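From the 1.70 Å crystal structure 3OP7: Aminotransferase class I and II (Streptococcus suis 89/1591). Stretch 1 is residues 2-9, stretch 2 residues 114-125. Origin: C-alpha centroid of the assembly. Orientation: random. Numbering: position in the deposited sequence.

Stretch 1 2-9: MKLPRFGV
Stretch 2, residues 114-125: TYQQLYDIPKSL

Residues 2-9, a loop, extended from Leu 4 to Phe 7, that turns helical at Gly 8, pack along the helix 117-124 of stretch 2 and run opposite to it in sequence: Lys 3 CA lies 4.7 Å from Ser 124 CA, and Phe 7 CA lies 6.9 Å from Gln 116 CA. The contact buries 532 Å², both sides summed. The helix is kinked at Pro 122, whose ring nitrogen carries no hydrogen for the preceding turn; its CA-to-CB bond points away from stretch 1.

Selenomethionine Met 2 (m, t, m) makes no contact with stretch 2. Lys 3 (phi/psi -96/-1) points toward the helix with chi1 at -94°; its CD rests 3.7 Å from Lys 123 O. Lys 3 NZ lies 4.0 Å from Lys 123 CD and 4.4 Å from Lys 123 NZ, like charges close together. Lys 3 O sits 3.2 Å from Ser 124 CA; Ser 124, chi1 p, turns OG back to Ile 121 O at 2.6 Å, a hydrogen bond that satisfies the hydroxyl within its own helix.

Leu 4 (-140/98; t, p) is buried. Its CB points sideways, but CD1 reaches 3.8 Å from both Asp 120 O and Ser 124 CB. Pro 5 (-67/152, C-gamma exo) points toward the helix, with CG 3.4 Å from Asp 120 OD2. Arg 6 (-51/151; m, t, m) has its CA-to-CB bond pointing away and contributes its carbonyl: Gln 116 NE2 donates to Arg 6 O at 3.1 Å, 155°. Gln 116, extended with chi1 and chi2 both t and chi3 -9°, is the polar hub. Its NE2 also donates to Asp 120 OD2 at 2.8 Å (Asp 120 chi1 m), which ties Gln 116 to a residue one turn on.

Phe 7 (-83/112; chi1 t, chi2 -68°) occupies the N-cap position and is buried. Gln 116 CB lies 4.0 Å from the centroid of the Phe 7 ring, 17° off its normal, a CH-pi contact over the face. The ring edge is directed at the face of Tyr 115 (chi1 t, chi2 66°), centroids 5.6 Å apart and planes at 64°, with Phe 7 CZ 3.9 Å from Tyr 115 CZ. Gln 117 CG meets the ring edge, 4.0 Å from Phe 7 CE2.

Gly 8 (-64/-49) and Val 9 (-61/-43, chi1 t) begin the next helix. Gln 116 OE1 accepts from Gly 8 N at 2.8 Å, 163°, and from a water, 2.7 Å from OE1, that in turn accepts from Val 9 N at 3.0 Å. The amide thus serves both carbonyl and NH groups of stretch 1.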

# COMPACT_ATOMS: atom_id res chain seq x y z
N MSE A 2 4.64 -8.85 -18.70
CA MSE A 2 4.90 -10.27 -18.91
C MSE A 2 4.58 -11.13 -17.71
O MSE A 2 3.73 -12.05 -17.82
CB MSE A 2 6.32 -10.53 -19.42
CG MSE A 2 6.45 -10.18 -20.89
SE MSE A 2 8.13 -10.72 -21.71
CE MSE A 2 9.37 -9.85 -20.49
N LYS A 3 5.18 -10.88 -16.56
CA LYS A 3 4.83 -11.80 -15.46
C LYS A 3 3.72 -11.21 -14.57
O LYS A 3 3.31 -11.83 -13.58
CB LYS A 3 6.08 -12.26 -14.66
CG LYS A 3 6.72 -13.63 -15.14
CD LYS A 3 5.76 -14.80 -15.07
CE LYS A 3 5.21 -15.18 -16.45
NZ LYS A 3 3.83 -15.76 -16.37
N LEU A 4 3.28 -10.00 -14.91
CA LEU A 4 2.23 -9.31 -14.13
C LEU A 4 1.29 -8.60 -15.11
O LEU A 4 1.62 -7.52 -15.58
CB LEU A 4 2.76 -8.30 -13.11
CG LEU A 4 1.69 -7.78 -12.15
CD1 LEU A 4 1.25 -8.85 -11.13
CD2 LEU A 4 2.17 -6.50 -11.40
N PRO A 5 0.15 -9.24 -15.43
CA PRO A 5 -0.86 -8.72 -16.35
C PRO A 5 -1.55 -7.49 -15.77
O PRO A 5 -1.65 -7.35 -14.54
CB PRO A 5 -1.89 -9.90 -16.49
CG PRO A 5 -1.20 -11.12 -15.94
CD PRO A 5 -0.22 -10.56 -14.89
N ARG A 6 -2.03 -6.60 -16.61
CA ARG A 6 -2.91 -5.53 -16.09
C ARG A 6 -4.03 -6.16 -15.25
O ARG A 6 -4.43 -7.28 -15.54
CB ARG A 6 -3.54 -4.76 -17.24
CG ARG A 6 -2.58 -3.82 -18.00
CD ARG A 6 -3.25 -3.32 -19.29
NE ARG A 6 -3.72 -4.46 -20.11
CZ ARG A 6 -4.74 -4.44 -20.96
NH1 ARG A 6 -5.46 -3.33 -21.18
NH2 ARG A 6 -5.05 -5.56 -21.63
N PHE A 7 -4.52 -5.42 -14.27
CA PHE A 7 -5.58 -5.86 -13.37
C PHE A 7 -6.90 -5.61 -14.11
O PHE A 7 -7.25 -4.48 -14.41
CB PHE A 7 -5.45 -5.09 -12.04
CG PHE A 7 -6.08 -5.78 -10.85
CD1 PHE A 7 -7.47 -5.93 -10.77
CD2 PHE A 7 -5.29 -6.24 -9.79
CE1 PHE A 7 -8.06 -6.53 -9.67
CE2 PHE A 7 -5.85 -6.85 -8.69
CZ PHE A 7 -7.26 -6.98 -8.61
N GLY A 8 -7.59 -6.70 -14.49
CA GLY A 8 -8.65 -6.63 -15.46
C GLY A 8 -9.85 -5.80 -15.06
O GLY A 8 -10.32 -4.99 -15.86
N VAL A 9 -10.37 -6.01 -13.86
CA VAL A 9 -11.51 -5.20 -13.39
C VAL A 9 -11.11 -3.73 -13.33
O VAL A 9 -11.84 -2.85 -13.77
CB VAL A 9 -11.98 -5.69 -12.05
CG1 VAL A 9 -12.98 -4.68 -11.43
CG2 VAL A 9 -12.54 -7.13 -12.20
N THR A 114 -11.16 -15.81 -9.34
CA THR A 114 -11.26 -15.27 -8.02
C THR A 114 -10.66 -13.87 -8.07
O THR A 114 -10.33 -13.37 -9.14
CB THR A 114 -10.46 -16.11 -6.98
OG1 THR A 114 -10.77 -15.63 -5.68
CG2 THR A 114 -8.92 -16.05 -7.19
N TYR A 115 -10.47 -13.23 -6.94
CA TYR A 115 -9.80 -11.90 -6.92
C TYR A 115 -8.38 -11.96 -7.50
O TYR A 115 -7.57 -12.81 -7.12
CB TYR A 115 -9.79 -11.37 -5.49
CG TYR A 115 -9.63 -9.86 -5.44
CD1 TYR A 115 -10.62 -9.05 -5.93
CD2 TYR A 115 -8.52 -9.27 -4.88
CE1 TYR A 115 -10.51 -7.68 -5.90
CE2 TYR A 115 -8.42 -7.92 -4.81
CZ TYR A 115 -9.41 -7.11 -5.34
OH TYR A 115 -9.32 -5.71 -5.32
N GLN A 116 -8.08 -11.10 -8.48
CA GLN A 116 -6.90 -11.31 -9.33
C GLN A 116 -5.56 -11.33 -8.59
O GLN A 116 -4.62 -11.97 -9.03
CB GLN A 116 -6.88 -10.29 -10.49
CG GLN A 116 -5.76 -10.50 -11.50
CD GLN A 116 -5.85 -9.59 -12.71
OE1 GLN A 116 -6.86 -8.89 -12.90
NE2 GLN A 116 -4.82 -9.60 -13.55
N GLN A 117 -5.48 -10.64 -7.45
CA GLN A 117 -4.25 -10.67 -6.66
C GLN A 117 -3.79 -12.11 -6.37
O GLN A 117 -2.59 -12.39 -6.33
CB GLN A 117 -4.48 -10.00 -5.31
CG GLN A 117 -4.48 -8.45 -5.33
CD GLN A 117 -4.51 -7.92 -3.93
OE1 GLN A 117 -5.46 -8.15 -3.19
NE2 GLN A 117 -3.45 -7.17 -3.54
N LEU A 118 -4.77 -12.96 -6.10
CA LEU A 118 -4.51 -14.24 -5.48
C LEU A 118 -3.77 -15.22 -6.39
O LEU A 118 -3.06 -16.11 -5.87
CB LEU A 118 -5.79 -14.89 -4.94
CG LEU A 118 -6.51 -14.10 -3.84
CD1 LEU A 118 -7.82 -14.85 -3.53
CD2 LEU A 118 -5.60 -13.82 -2.56
N TYR A 119 -3.87 -15.04 -7.70
CA TYR A 119 -3.14 -15.88 -8.66
C TYR A 119 -2.05 -15.13 -9.43
O TYR A 119 -1.00 -15.70 -9.68
CB TYR A 119 -4.08 -16.63 -9.60
CG TYR A 119 -5.10 -15.80 -10.33
CD1 TYR A 119 -4.77 -15.18 -11.53
CD2 TYR A 119 -6.37 -15.59 -9.82
CE1 TYR A 119 -5.70 -14.42 -12.20
CE2 TYR A 119 -7.27 -14.82 -10.45
CZ TYR A 119 -6.93 -14.22 -11.65
OH TYR A 119 -7.84 -13.43 -12.31
N ASP A 120 -2.26 -13.85 -9.76
CA ASP A 120 -1.25 -13.12 -10.52
C ASP A 120 -0.08 -12.62 -9.70
O ASP A 120 1.03 -12.56 -10.22
CB ASP A 120 -1.89 -12.04 -11.39
CG ASP A 120 -2.40 -12.60 -12.73
OD1 ASP A 120 -1.90 -13.69 -13.18
OD2 ASP A 120 -3.31 -11.95 -13.34
N ILE A 121 -0.28 -12.30 -8.43
CA ILE A 121 0.88 -11.95 -7.63
C ILE A 121 1.84 -13.14 -7.54
O ILE A 121 3.04 -12.98 -7.82
CB ILE A 121 0.54 -11.28 -6.26
CG1 ILE A 121 -0.13 -9.91 -6.50
CG2 ILE A 121 1.81 -11.11 -5.42
CD1 ILE A 121 -0.68 -9.24 -5.25
N PRO A 122 1.35 -14.34 -7.17
CA PRO A 122 2.35 -15.39 -7.08
C PRO A 122 3.05 -15.70 -8.40
O PRO A 122 4.24 -15.95 -8.41
CB PRO A 122 1.59 -16.62 -6.55
CG PRO A 122 0.21 -16.20 -6.26
CD PRO A 122 0.10 -14.69 -6.48
N LYS A 123 2.32 -15.64 -9.50
CA LYS A 123 2.96 -15.83 -10.82
C LYS A 123 4.09 -14.84 -11.01
O LYS A 123 5.19 -15.20 -11.45
CB LYS A 123 1.96 -15.60 -11.96
CG LYS A 123 1.12 -16.76 -12.36
CD LYS A 123 0.82 -16.63 -13.87
CE LYS A 123 0.17 -17.87 -14.47
NZ LYS A 123 -0.12 -17.64 -15.94
N SER A 124 3.83 -13.58 -10.66
CA SER A 124 4.81 -12.53 -10.85
C SER A 124 6.04 -12.75 -10.02
O SER A 124 7.11 -12.23 -10.35
CB SER A 124 4.22 -11.14 -10.53
OG SER A 124 4.04 -10.95 -9.11
N LEU A 125 5.93 -13.54 -8.96
CA LEU A 125 7.08 -13.77 -8.09
C LEU A 125 7.87 -15.03 -8.47
O LEU A 125 8.86 -15.41 -7.82
CB LEU A 125 6.63 -13.80 -6.62
CG LEU A 125 5.97 -12.52 -6.14
CD1 LEU A 125 5.40 -12.65 -4.74
CD2 LEU A 125 6.97 -11.37 -6.21
O HOH W 1 -9.42 -8.32 -12.24